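Side-chain contacts in Myo-inositol 2-dehydrogenase (Thermotoga maritima, PDB 3EZY), which catalyses the NAD(+)-dependent oxidation of myo-inositol to scyllo-inosose and thus probably serves in myo-inositol degradation: residues 19-24 with 291-296; 68-73 with 79-84; 92-97 with 283-288; 102-107 with 308-313; 148-153 with 178-183. All coordinates share one frame; numbering follows the deposited sequence. Where two conformers were deposited one is given.

Contact 1: 19-24 with 291-296; sequences ENLKMI and TFIKNV
The backbones stay well apart here, Ile24 and Ile293 coming nearest with their CA atoms 9.0 Å from each other, and side chains alone bridge the gap between residues 19-24 and helix 277-298. In the Rossmann domain, residues 19-24 take the chain from the end of the first helix, 12-20, toward strand 27-33, and helix 277-298, from far along the sequence, packs against that link. Ile293 supplies the central methyl. Its CG1 branch lies beside the backbone N (chi1 -69°) and runs on extended, which carries CD1 out between two partners. Leu21 meets this methyl with CD2 at 3.9 Å from Ile293 CD1. Leu21 and Ile293 also both rest on Ala27, and Leu289, a turn earlier on the long helix, touches Leu21 and Ile24, making the patch wholly apolar and buried. Met23, on the outer side of the link, packs against Met23 of a second subunit. Ile24 offers both of its branches to the same methyl, CG2 at 3.7 Å and CD1 at 3.9 Å from Ile293 CD1.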
# COMPACT_ATOMS: atom_id res chain seq x y z
N GLU A 19 12.77 -28.26 -18.36
CA GLU A 19 11.31 -28.33 -18.18
C GLU A 19 10.59 -27.21 -18.93
O GLU A 19 9.55 -27.47 -19.54
CB GLU A 19 10.94 -28.38 -16.69
CG GLU A 19 11.25 -29.80 -16.09
CD GLU A 19 11.23 -29.86 -14.57
OE1 GLU A 19 10.89 -28.83 -13.92
OE2 GLU A 19 11.57 -30.95 -14.02
N ASN A 20 11.15 -26.00 -18.94
CA ASN A 20 10.55 -24.86 -19.66
C ASN A 20 10.49 -25.07 -21.17
O ASN A 20 9.65 -24.48 -21.85
CB ASN A 20 11.29 -23.53 -19.36
CG ASN A 20 10.89 -22.92 -17.99
OD1 ASN A 20 9.93 -23.34 -17.38
ND2 ASN A 20 11.63 -21.91 -17.54
N LEU A 21 11.37 -25.89 -21.71
CA LEU A 21 11.36 -26.13 -23.14
C LEU A 21 10.02 -26.65 -23.69
O LEU A 21 9.71 -26.40 -24.83
CB LEU A 21 12.56 -26.94 -23.59
CG LEU A 21 13.77 -25.99 -23.70
CD1 LEU A 21 15.12 -26.71 -23.64
CD2 LEU A 21 13.70 -25.09 -24.94
N LYS A 22 9.21 -27.32 -22.87
CA LYS A 22 7.84 -27.68 -23.28
C LYS A 22 6.90 -26.47 -23.39
O LYS A 22 5.86 -26.53 -24.02
CB LYS A 22 7.24 -28.65 -22.28
CG LYS A 22 8.14 -29.84 -22.02
CD LYS A 22 9.62 -29.46 -22.11
CE LYS A 22 10.45 -30.56 -21.53
NZ LYS A 22 9.90 -31.89 -21.92
N MET A 23 7.29 -25.38 -22.76
CA MET A 23 6.41 -24.23 -22.63
C MET A 23 6.75 -23.30 -23.76
O MET A 23 6.16 -22.22 -23.91
CB MET A 23 6.73 -23.50 -21.32
CG MET A 23 5.56 -22.96 -20.57
SD MET A 23 4.91 -24.25 -19.50
CE MET A 23 4.39 -25.45 -20.72
N ILE A 24 7.76 -23.70 -24.51
CA ILE A 24 8.26 -22.82 -25.51
C ILE A 24 8.05 -23.49 -26.82
O ILE A 24 8.24 -24.70 -26.96
CB ILE A 24 9.75 -22.54 -25.34
CG1 ILE A 24 10.02 -22.03 -23.93
CG2 ILE A 24 10.18 -21.54 -26.39
CD1 ILE A 24 11.44 -21.61 -23.69
N THR A 291 13.88 -15.72 -25.23
CA THR A 291 14.62 -14.63 -25.88
C THR A 291 15.85 -15.18 -26.59
O THR A 291 16.12 -14.80 -27.73
CB THR A 291 15.03 -13.49 -24.89
OG1 THR A 291 13.87 -13.00 -24.22
CG2 THR A 291 15.71 -12.33 -25.63
N PHE A 292 16.59 -16.04 -25.90
CA PHE A 292 17.72 -16.76 -26.48
C PHE A 292 17.32 -17.50 -27.78
O PHE A 292 18.02 -17.44 -28.80
CB PHE A 292 18.30 -17.78 -25.48
CG PHE A 292 19.40 -18.66 -26.07
CD1 PHE A 292 20.59 -18.08 -26.51
CD2 PHE A 292 19.24 -20.03 -26.22
CE1 PHE A 292 21.60 -18.82 -27.06
CE2 PHE A 292 20.26 -20.82 -26.77
CZ PHE A 292 21.44 -20.20 -27.20
N ILE A 293 16.22 -18.22 -27.73
CA ILE A 293 15.69 -18.95 -28.89
C ILE A 293 15.30 -17.99 -30.04
O ILE A 293 15.63 -18.24 -31.19
CB ILE A 293 14.50 -19.81 -28.45
CG1 ILE A 293 15.01 -20.94 -27.56
CG2 ILE A 293 13.70 -20.34 -29.68
CD1 ILE A 293 13.91 -21.60 -26.74
N LYS A 294 14.59 -16.91 -29.71
CA LYS A 294 14.30 -15.84 -30.66
C LYS A 294 15.56 -15.29 -31.31
O LYS A 294 15.61 -15.12 -32.53
CB LYS A 294 13.57 -14.68 -29.96
CG LYS A 294 13.22 -13.49 -30.92
CD LYS A 294 12.53 -12.30 -30.21
CE LYS A 294 13.49 -11.57 -29.24
NZ LYS A 294 14.34 -10.50 -29.92
N ASN A 295 16.60 -15.01 -30.51
CA ASN A 295 17.82 -14.43 -31.09
C ASN A 295 18.43 -15.44 -32.07
O ASN A 295 18.86 -15.09 -33.16
CB ASN A 295 18.91 -14.13 -30.04
CG ASN A 295 18.46 -13.15 -28.98
OD1 ASN A 295 18.95 -13.23 -27.85
ND2 ASN A 295 17.58 -12.21 -29.32
N VAL A 296 18.51 -16.70 -31.63
CA VAL A 296 19.02 -17.78 -32.48
C VAL A 296 18.23 -17.94 -33.78
O VAL A 296 18.80 -17.91 -34.86
CB VAL A 296 19.04 -19.12 -31.74
CG1 VAL A 296 19.33 -20.27 -32.74
CG2 VAL A 296 20.09 -19.07 -30.65

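Contact 2: 68-73 with 79-84; sequences VLVCSS and ELVIAC
Val70 spreads both methyls over the start of Leu80, with CG1 and CG2 each 4.1 Å from Leu80 CB. The two branches then part company: CG1 also reaches Leu80 CD1, while CG2 meets Val81 CG2 at 4.2 Å, those side chains crossing nearly at right angles. Trimming Val70 to an alanine would probably open a gap beneath Leu80 and leave Val81 CG2 without this neighbour. One turn on, Cys84 SG lies beside its own backbone N (chi1 -62°) and nestles against the whole of Val68, 3.8 Å from Val68 CB and scarcely farther from both methyls. At the other end Ser72 OG comes within 3.3 Å of Leu80 CD1, but its polar partner is Thr76, to whose hydroxyl it is hydrogen-bonded. Strand and helix run nearly antiparallel, at 164°, as the first two elements of a right-handed beta-alpha-beta crossover of the Rossmann fold. Helix 77-86 covers strand 67-70 and, through Val81, strand 90-94, with Leu80 and Cys84 leaning on helix 56-61 and Val81 on helix 101-114.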
# COMPACT_ATOMS: atom_id res chain seq x y z
N VAL A 68 23.05 -24.88 -27.44
CA VAL A 68 23.36 -25.57 -26.21
C VAL A 68 23.18 -24.64 -25.02
O VAL A 68 23.59 -23.48 -25.07
CB VAL A 68 24.83 -26.03 -26.25
CG1 VAL A 68 25.22 -26.72 -24.97
CG2 VAL A 68 25.08 -26.96 -27.44
N LEU A 69 22.59 -25.17 -23.94
CA LEU A 69 22.55 -24.44 -22.65
C LEU A 69 23.58 -25.04 -21.71
O LEU A 69 23.42 -26.18 -21.25
CB LEU A 69 21.16 -24.53 -22.00
CG LEU A 69 19.94 -24.24 -22.88
CD1 LEU A 69 18.61 -24.14 -22.07
CD2 LEU A 69 20.07 -22.98 -23.75
N VAL A 70 24.65 -24.29 -21.44
CA VAL A 70 25.69 -24.74 -20.50
C VAL A 70 25.28 -24.35 -19.06
O VAL A 70 25.32 -23.16 -18.69
CB VAL A 70 27.08 -24.13 -20.86
CG1 VAL A 70 28.11 -24.49 -19.82
CG2 VAL A 70 27.51 -24.56 -22.30
N CYS A 71 24.90 -25.35 -18.25
CA CYS A 71 24.39 -25.11 -16.90
C CYS A 71 25.11 -26.00 -15.92
O CYS A 71 24.54 -26.41 -14.92
CB CYS A 71 22.88 -25.43 -16.83
SG CYS A 71 21.85 -24.64 -18.10
N SER A 72 26.35 -26.32 -16.22
CA SER A 72 27.13 -27.23 -15.39
C SER A 72 27.95 -26.35 -14.45
O SER A 72 27.85 -25.13 -14.47
CB SER A 72 28.05 -28.02 -16.29
OG SER A 72 28.70 -27.09 -17.16
N SER A 73 28.80 -26.97 -13.64
CA SER A 73 29.59 -26.19 -12.69
C SER A 73 30.44 -25.13 -13.39
O SER A 73 30.86 -25.30 -14.54
CB SER A 73 30.45 -27.10 -11.81
OG SER A 73 31.45 -27.67 -12.62
N GLU A 79 35.60 -24.35 -20.84
CA GLU A 79 35.84 -25.47 -21.74
C GLU A 79 34.64 -25.80 -22.63
O GLU A 79 34.78 -25.98 -23.83
CB GLU A 79 36.26 -26.72 -20.98
CG GLU A 79 36.31 -27.94 -21.93
CD GLU A 79 36.37 -29.27 -21.18
OE1 GLU A 79 36.08 -30.33 -21.80
OE2 GLU A 79 36.69 -29.25 -19.97
N LEU A 80 33.46 -25.89 -22.04
CA LEU A 80 32.27 -26.22 -22.78
C LEU A 80 31.88 -25.16 -23.76
O LEU A 80 31.49 -25.48 -24.88
CB LEU A 80 31.09 -26.52 -21.84
CG LEU A 80 31.38 -27.77 -20.98
CD1 LEU A 80 30.30 -27.97 -19.92
CD2 LEU A 80 31.51 -28.99 -21.95
N VAL A 81 31.95 -23.89 -23.37
CA VAL A 81 31.55 -22.83 -24.31
C VAL A 81 32.54 -22.76 -25.50
O VAL A 81 32.15 -22.53 -26.64
CB VAL A 81 31.46 -21.46 -23.60
CG1 VAL A 81 31.46 -20.30 -24.66
CG2 VAL A 81 30.20 -21.39 -22.72
N ILE A 82 33.83 -22.93 -25.23
CA ILE A 82 34.79 -22.92 -26.36
C ILE A 82 34.59 -24.12 -27.30
O ILE A 82 34.65 -23.99 -28.53
CB ILE A 82 36.26 -22.82 -25.86
CG1 ILE A 82 36.47 -21.48 -25.16
CG2 ILE A 82 37.26 -23.02 -27.06
CD1 ILE A 82 37.76 -21.38 -24.42
N ALA A 83 34.29 -25.27 -26.72
CA ALA A 83 33.87 -26.45 -27.45
C ALA A 83 32.61 -26.22 -28.29
O ALA A 83 32.53 -26.68 -29.45
CB ALA A 83 33.65 -27.63 -26.44
N CYS A 84 31.60 -25.51 -27.78
CA CYS A 84 30.48 -25.15 -28.67
C CYS A 84 30.96 -24.30 -29.85
O CYS A 84 30.45 -24.45 -30.97
CB CYS A 84 29.36 -24.38 -27.93
SG CYS A 84 28.56 -25.30 -26.62

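Contact 3: 92-97 with 283-288; sequences FCEKPL and DSYLEE
Phe92 meets the carboxylate of Glu288 with the rim of its ring, and this is the close-packed half of the contact. Glu288 CD lies in the ring plane, 3.5 Å from Phe92 CE1, and Glu288 OE1 is just as near to Phe92 CZ. The two planes stand 84° apart, so the carboxylate turns its flat side to the ring edge and both oxygens lie close to the weakly positive C-H rim. Glu288 gets there by full extension, its CG anti to the backbone N (chi1 179°) and the chain straight beyond. Glu94, by contrast, is bent at chi2 (-51°), which swings its carboxylate back toward the helix. Strand 90-94 belongs to the parallel sheet of the Rossmann domain, and helix 277-298 faces it across a gap spanned by long side chains. Where the chain leaves the strand, Glu94-Lys95-Pro96, with a cis peptide bond before Pro96, forms the EKP motif of the Gfo/Idh/MocA family. The second half is looser and wetter. Glu94 OE1 stops 3.9 Å from Tyr285 CE1, and a water spans the rest, donating to Glu94 OE2 at 2.7 Å and lying 2.8 Å from Tyr285 OH. The like-charged Glu94 OE1 and Glu288 OE1 are 4.2 Å apart, and Glu94 OE1 is hydrogen-bonded to His17 NE2. The imidazole of His17 also meets the Phe92 ring edge-to-face and packs against Tyr285.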
# COMPACT_ATOMS: atom_id res chain seq x y z
N PHE A 92 24.24 -20.67 -24.86
CA PHE A 92 23.77 -19.89 -23.70
C PHE A 92 24.54 -20.43 -22.51
O PHE A 92 24.66 -21.67 -22.35
CB PHE A 92 22.25 -20.09 -23.52
CG PHE A 92 21.69 -19.62 -22.19
CD1 PHE A 92 21.04 -18.39 -22.09
CD2 PHE A 92 21.80 -20.41 -21.04
CE1 PHE A 92 20.52 -17.94 -20.82
CE2 PHE A 92 21.27 -20.00 -19.81
CZ PHE A 92 20.64 -18.75 -19.70
N CYS A 93 25.13 -19.54 -21.70
CA CYS A 93 25.87 -19.95 -20.52
C CYS A 93 25.28 -19.34 -19.25
O CYS A 93 25.19 -18.11 -19.12
CB CYS A 93 27.36 -19.54 -20.64
SG CYS A 93 28.45 -20.24 -19.39
N GLU A 94 24.95 -20.19 -18.29
CA GLU A 94 24.47 -19.72 -17.00
C GLU A 94 25.51 -18.81 -16.35
O GLU A 94 26.73 -18.93 -16.61
CB GLU A 94 24.14 -20.91 -16.06
CG GLU A 94 22.63 -21.27 -16.03
CD GLU A 94 21.76 -20.03 -15.77
OE1 GLU A 94 20.75 -19.82 -16.47
OE2 GLU A 94 22.11 -19.24 -14.86
N LYS A 95 25.02 -17.90 -15.50
CA LYS A 95 25.84 -17.10 -14.63
C LYS A 95 26.63 -18.01 -13.71
O LYS A 95 26.11 -19.03 -13.25
CB LYS A 95 24.92 -16.18 -13.77
CG LYS A 95 25.57 -15.70 -12.43
CD LYS A 95 25.44 -16.69 -11.26
CE LYS A 95 25.79 -16.04 -9.94
NZ LYS A 95 26.23 -17.03 -8.90
N PRO A 96 27.91 -17.65 -13.42
CA PRO A 96 28.70 -16.64 -14.11
C PRO A 96 29.44 -17.34 -15.24
O PRO A 96 29.68 -18.55 -15.16
CB PRO A 96 29.71 -16.23 -13.06
CG PRO A 96 30.01 -17.50 -12.38
CD PRO A 96 28.64 -18.19 -12.27
N LEU A 97 29.77 -16.60 -16.29
CA LEU A 97 30.55 -17.13 -17.40
C LEU A 97 31.76 -17.88 -16.88
O LEU A 97 31.95 -19.05 -17.16
CB LEU A 97 31.02 -15.98 -18.28
CG LEU A 97 30.00 -15.42 -19.26
CD1 LEU A 97 30.74 -14.46 -20.21
CD2 LEU A 97 29.34 -16.55 -20.03
N ASP A 283 9.42 -17.62 -13.90
CA ASP A 283 8.98 -16.82 -15.05
C ASP A 283 10.13 -16.06 -15.71
O ASP A 283 10.13 -15.92 -16.93
CB ASP A 283 7.89 -15.82 -14.69
CG ASP A 283 7.40 -15.05 -15.90
OD1 ASP A 283 7.01 -15.71 -16.91
OD2 ASP A 283 7.42 -13.78 -15.88
N SER A 284 11.09 -15.57 -14.92
CA SER A 284 12.25 -14.86 -15.51
C SER A 284 13.11 -15.83 -16.32
O SER A 284 13.61 -15.50 -17.38
CB SER A 284 13.10 -14.16 -14.43
OG SER A 284 13.82 -15.08 -13.63
N TYR A 285 13.28 -17.07 -15.85
CA TYR A 285 14.00 -18.04 -16.68
C TYR A 285 13.25 -18.40 -17.96
O TYR A 285 13.86 -18.55 -19.04
CB TYR A 285 14.30 -19.32 -15.87
CG TYR A 285 15.39 -19.15 -14.85
CD1 TYR A 285 16.67 -18.77 -15.23
CD2 TYR A 285 15.15 -19.42 -13.52
CE1 TYR A 285 17.70 -18.62 -14.29
CE2 TYR A 285 16.16 -19.29 -12.56
CZ TYR A 285 17.43 -18.91 -12.97
OH TYR A 285 18.40 -18.76 -12.01
N LEU A 286 11.93 -18.56 -17.86
CA LEU A 286 11.17 -18.90 -19.04
C LEU A 286 11.36 -17.79 -20.08
O LEU A 286 11.60 -18.07 -21.26
CB LEU A 286 9.69 -18.99 -18.70
CG LEU A 286 8.81 -19.16 -19.94
CD1 LEU A 286 9.06 -20.55 -20.61
CD2 LEU A 286 7.32 -18.97 -19.59
N GLU A 287 11.22 -16.55 -19.65
CA GLU A 287 11.30 -15.42 -20.58
C GLU A 287 12.71 -15.20 -21.16
O GLU A 287 12.88 -14.79 -22.34
CB GLU A 287 10.86 -14.15 -19.87
CG GLU A 287 10.84 -12.92 -20.77
CD GLU A 287 9.60 -12.87 -21.70
OE1 GLU A 287 8.73 -13.81 -21.66
OE2 GLU A 287 9.52 -11.88 -22.46
N GLU A 288 13.71 -15.43 -20.32
CA GLU A 288 15.12 -15.38 -20.75
C GLU A 288 15.39 -16.40 -21.88
O GLU A 288 16.04 -16.10 -22.88
CB GLU A 288 16.03 -15.69 -19.57
CG GLU A 288 17.49 -15.68 -19.96
CD GLU A 288 18.37 -16.04 -18.83
OE1 GLU A 288 18.08 -17.03 -18.13
OE2 GLU A 288 19.34 -15.31 -18.62
O HOH W 1 20.78 -17.69 -13.15

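Contact 4: 102-107 with 308-313; sequences ADVDRM and DGKMAL
Lys310 NZ reaches Asp105 OD1 at 2.7 Å in a salt bridge that is also a hydrogen bond. The ammonium comes in on the syn side of that oxygen, 15° out of the carboxylate plane. Lys310 uses its full length for this: every torsion is close to 180°, starting with CG anti to the backbone N (chi1 -171°), and the chain crosses the gap as a straight rod. With an asparagine in place of Asp105, Lys310 would probably be left without its countercharge here, its amine freer to swing away. The two helices involved, 101-114 of the Rossmann domain and 306-325 from near the C terminus, pack antiparallel, their local axes 168° apart in direction and 10.2 Å apart at closest. Deeper between the helices, past the ion pair, the contact turns apolar. Val104 puts CG1 3.8 Å from Lys310 CB, against the base of the same rod. Its other methyl, CG2, lies 3.9 Å from Leu313 CD2, the two side chains lying alongside with their ends pointing opposite ways.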
# COMPACT_ATOMS: atom_id res chain seq x y z
N ALA A 102 40.63 -14.16 -17.92
CA ALA A 102 41.29 -14.59 -19.16
C ALA A 102 40.38 -15.60 -19.84
O ALA A 102 40.14 -15.52 -21.01
CB ALA A 102 42.68 -15.19 -18.86
N ASP A 103 39.83 -16.53 -19.08
CA ASP A 103 38.81 -17.43 -19.64
C ASP A 103 37.64 -16.72 -20.31
O ASP A 103 37.16 -17.13 -21.37
CB ASP A 103 38.31 -18.41 -18.59
CG ASP A 103 39.33 -19.49 -18.28
OD1 ASP A 103 40.22 -19.72 -19.12
OD2 ASP A 103 39.25 -20.12 -17.20
N VAL A 104 37.15 -15.65 -19.70
CA VAL A 104 36.04 -14.93 -20.32
C VAL A 104 36.49 -14.32 -21.64
O VAL A 104 35.73 -14.30 -22.60
CB VAL A 104 35.48 -13.81 -19.37
CG1 VAL A 104 34.45 -12.98 -20.09
CG2 VAL A 104 34.89 -14.47 -18.13
N ASP A 105 37.72 -13.80 -21.69
CA ASP A 105 38.22 -13.20 -22.96
C ASP A 105 38.32 -14.29 -24.04
O ASP A 105 37.95 -14.09 -25.19
CB ASP A 105 39.57 -12.46 -22.76
CG ASP A 105 39.39 -11.06 -22.11
OD1 ASP A 105 38.35 -10.39 -22.35
OD2 ASP A 105 40.30 -10.63 -21.33
N ARG A 106 38.78 -15.46 -23.66
CA ARG A 106 38.86 -16.57 -24.63
C ARG A 106 37.50 -17.04 -25.13
O ARG A 106 37.31 -17.30 -26.34
CB ARG A 106 39.62 -17.75 -24.04
CG ARG A 106 41.04 -17.88 -24.56
CD ARG A 106 41.39 -19.33 -24.83
NE ARG A 106 41.13 -19.72 -26.21
CZ ARG A 106 41.23 -20.96 -26.66
NH1 ARG A 106 41.59 -21.93 -25.82
NH2 ARG A 106 40.98 -21.25 -27.94
N MET A 107 36.53 -17.15 -24.21
CA MET A 107 35.14 -17.53 -24.55
C MET A 107 34.55 -16.58 -25.59
O MET A 107 33.99 -16.98 -26.62
CB MET A 107 34.30 -17.55 -23.24
CG MET A 107 34.70 -18.65 -22.21
SD MET A 107 34.13 -18.43 -20.47
CE MET A 107 32.44 -18.98 -20.70
N ASP A 308 28.63 -8.37 -21.60
CA ASP A 308 27.87 -8.11 -20.36
C ASP A 308 28.41 -8.97 -19.21
O ASP A 308 28.61 -8.48 -18.12
CB ASP A 308 26.35 -8.38 -20.56
CG ASP A 308 25.67 -7.36 -21.49
OD1 ASP A 308 25.94 -6.15 -21.37
OD2 ASP A 308 24.82 -7.74 -22.30
N GLY A 309 28.63 -10.26 -19.47
CA GLY A 309 29.27 -11.17 -18.51
C GLY A 309 30.63 -10.63 -18.08
O GLY A 309 30.94 -10.60 -16.89
N LYS A 310 31.45 -10.19 -19.02
CA LYS A 310 32.76 -9.64 -18.68
C LYS A 310 32.71 -8.39 -17.76
O LYS A 310 33.46 -8.27 -16.77
CB LYS A 310 33.53 -9.29 -19.96
CG LYS A 310 34.98 -8.90 -19.71
CD LYS A 310 35.72 -8.74 -21.03
CE LYS A 310 37.09 -8.09 -20.86
NZ LYS A 310 37.64 -7.77 -22.23
N MET A 311 31.86 -7.43 -18.10
CA MET A 311 31.77 -6.19 -17.31
C MET A 311 31.34 -6.45 -15.86
O MET A 311 31.88 -5.88 -14.91
CB MET A 311 30.82 -5.21 -17.98
CG MET A 311 31.29 -4.72 -19.38
SD MET A 311 32.90 -3.82 -19.32
CE MET A 311 32.77 -2.97 -17.68
N ALA A 312 30.35 -7.31 -15.69
CA ALA A 312 29.91 -7.66 -14.33
C ALA A 312 31.05 -8.29 -13.53
O ALA A 312 31.20 -8.02 -12.35
CB ALA A 312 28.75 -8.61 -14.41
N LEU A 313 31.84 -9.15 -14.17
CA LEU A 313 32.99 -9.76 -13.49
C LEU A 313 34.04 -8.71 -13.12
O LEU A 313 34.59 -8.76 -12.04
CB LEU A 313 33.66 -10.83 -14.37
CG LEU A 313 34.91 -11.51 -13.80
CD1 LEU A 313 34.61 -12.21 -12.46
CD2 LEU A 313 35.50 -12.57 -14.81

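Contact 5: 148-153 with 178-183; sequences LRITSR and FDMARY
Thr151 OG1 is gripped side-on by Arg149, which gives it NE at 2.8 Å and NH2 at 3.0 Å, the oxygen lying nearly in the guanidinium plane. A further hydrogen bond to Asp228 on the neighbouring strand 224-230 helps hold the hydroxyl, and Arg149 also forms a salt bridge with Glu242 of a third subunit. All this happens on the sheet face turned to that subunit, where Thr151 CG2 also sits 3.4 Å above the centre of the Arg153 guanidinium. The alternate residues, Leu148 and Ile150, point the other way and receive helix 174-185. Leu148 CG is anti to the backbone N (chi1 174°), and from there CD2 drops onto Ala181, 3.6 Å from Ala181 CB and 3.7 Å from Ala181 CA, so the small residue lets the leucine come right down to the helix backbone. Ile150 reaches out with CD1, 4.1 Å from Ala181 N and 4.2 Å from Met180 CB. Strand and helix run at 151° to each other. A helix laid across one face of a mixed, largely antiparallel sheet while the other face meets a neighbouring subunit is characteristic of the C-terminal domain in the Gfo/Idh/MocA family.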
# COMPACT_ATOMS: atom_id res chain seq x y z
N LEU A 148 20.75 5.55 -8.07
CA LEU A 148 20.25 4.17 -8.17
C LEU A 148 20.34 3.51 -6.81
O LEU A 148 21.37 3.60 -6.13
CB LEU A 148 21.12 3.33 -9.13
CG LEU A 148 20.87 1.81 -9.27
CD1 LEU A 148 19.50 1.48 -9.85
CD2 LEU A 148 22.01 1.11 -10.11
N ARG A 149 19.29 2.78 -6.43
CA ARG A 149 19.35 1.93 -5.26
C ARG A 149 18.90 0.50 -5.57
O ARG A 149 17.82 0.30 -6.14
CB ARG A 149 18.43 2.47 -4.20
CG ARG A 149 18.36 1.62 -2.97
CD ARG A 149 17.08 0.81 -2.82
NE ARG A 149 17.09 0.06 -1.56
CZ ARG A 149 16.48 0.47 -0.43
NH1 ARG A 149 15.82 1.64 -0.39
NH2 ARG A 149 16.57 -0.29 0.69
N ILE A 150 19.72 -0.48 -5.18
CA ILE A 150 19.36 -1.87 -5.31
C ILE A 150 19.58 -2.59 -4.00
O ILE A 150 20.64 -2.48 -3.37
CB ILE A 150 20.19 -2.58 -6.42
CG1 ILE A 150 19.96 -1.91 -7.78
CG2 ILE A 150 19.94 -4.13 -6.42
CD1 ILE A 150 20.86 -2.46 -8.90
N THR A 151 18.56 -3.32 -3.57
CA THR A 151 18.72 -4.18 -2.40
C THR A 151 18.48 -5.56 -2.92
O THR A 151 17.48 -5.78 -3.60
CB THR A 151 17.64 -3.84 -1.36
OG1 THR A 151 17.89 -2.53 -0.87
CG2 THR A 151 17.61 -4.87 -0.21
N SER A 152 19.40 -6.48 -2.65
CA SER A 152 19.21 -7.89 -3.03
C SER A 152 19.67 -8.78 -1.93
O SER A 152 20.89 -8.89 -1.67
CB SER A 152 19.96 -8.25 -4.31
OG SER A 152 19.42 -7.50 -5.40
N ARG A 153 18.70 -9.43 -1.30
CA ARG A 153 18.92 -10.33 -0.17
C ARG A 153 18.24 -11.68 -0.47
O ARG A 153 17.11 -11.71 -1.02
CB ARG A 153 18.35 -9.72 1.14
CG ARG A 153 18.64 -8.25 1.32
CD ARG A 153 18.07 -7.68 2.65
NE ARG A 153 18.59 -6.32 2.86
CZ ARG A 153 17.87 -5.28 3.25
NH1 ARG A 153 16.56 -5.40 3.56
NH2 ARG A 153 18.49 -4.10 3.35
N PHE A 178 25.40 -5.77 -10.30
CA PHE A 178 26.25 -4.98 -11.20
C PHE A 178 25.67 -5.01 -12.63
O PHE A 178 25.65 -3.99 -13.29
CB PHE A 178 27.67 -5.55 -11.24
CG PHE A 178 28.44 -5.42 -9.97
CD1 PHE A 178 28.53 -4.20 -9.30
CD2 PHE A 178 29.12 -6.52 -9.44
CE1 PHE A 178 29.33 -4.07 -8.14
CE2 PHE A 178 29.88 -6.43 -8.30
CZ PHE A 178 29.99 -5.17 -7.62
N ASP A 179 25.23 -6.18 -13.10
CA ASP A 179 24.62 -6.24 -14.42
C ASP A 179 23.33 -5.41 -14.42
O ASP A 179 23.06 -4.63 -15.37
CB ASP A 179 24.31 -7.70 -14.83
CG ASP A 179 23.63 -7.77 -16.20
OD1 ASP A 179 24.32 -7.51 -17.23
OD2 ASP A 179 22.38 -7.99 -16.24
N MET A 180 22.53 -5.54 -13.36
CA MET A 180 21.26 -4.81 -13.32
C MET A 180 21.50 -3.29 -13.38
O MET A 180 20.78 -2.51 -14.08
CB MET A 180 20.47 -5.20 -12.07
CG MET A 180 19.01 -4.71 -12.04
SD MET A 180 17.86 -5.12 -13.39
CE MET A 180 18.34 -6.84 -13.59
N ALA A 181 22.52 -2.87 -12.65
CA ALA A 181 22.92 -1.47 -12.65
C ALA A 181 23.19 -0.93 -14.04
O ALA A 181 22.72 0.16 -14.37
CB ALA A 181 24.16 -1.26 -11.72
N ARG A 182 24.00 -1.65 -14.82
CA ARG A 182 24.34 -1.24 -16.17
C ARG A 182 23.09 -1.27 -17.04
O ARG A 182 22.86 -0.37 -17.82
CB ARG A 182 25.39 -2.20 -16.78
CG ARG A 182 26.74 -2.13 -16.06
CD ARG A 182 27.78 -3.07 -16.71
NE ARG A 182 28.05 -2.70 -18.10
CZ ARG A 182 27.69 -3.41 -19.17
NH1 ARG A 182 27.02 -4.55 -19.04
NH2 ARG A 182 28.02 -2.95 -20.39
N TYR A 183 22.30 -2.33 -16.91
CA TYR A 183 21.10 -2.49 -17.71
C TYR A 183 20.07 -1.40 -17.44
O TYR A 183 19.48 -0.84 -18.37
CB TYR A 183 20.50 -3.82 -17.34
CG TYR A 183 19.19 -4.18 -17.96
CD1 TYR A 183 19.03 -4.32 -19.35
CD2 TYR A 183 18.11 -4.49 -17.13
CE1 TYR A 183 17.80 -4.71 -19.88
CE2 TYR A 183 16.92 -4.87 -17.64
CZ TYR A 183 16.76 -4.97 -18.99
OH TYR A 183 15.53 -5.37 -19.43

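From the N terminus, contact 1 opens first, at the end of helix 12-20, and closes last but one, when helix 277-298 returns to the Rossmann domain; contacts 2, 3 and 5 are nested inside it. Contact 2 is a short local closure that finishes before contact 3 opens on the adjacent strand. Contact 3 in turn encloses contact 5, which lies wholly in the C-terminal domain, and closes on the same helix as contact 1. Contact 4 opens within the spans of 1 and 3 but closes only on helix 306-325, so it crosses both and also encloses contact 5. The salt bridge Asp308-Arg182 joins contact 4 to contact 5, linking the last helix to helix 174-185.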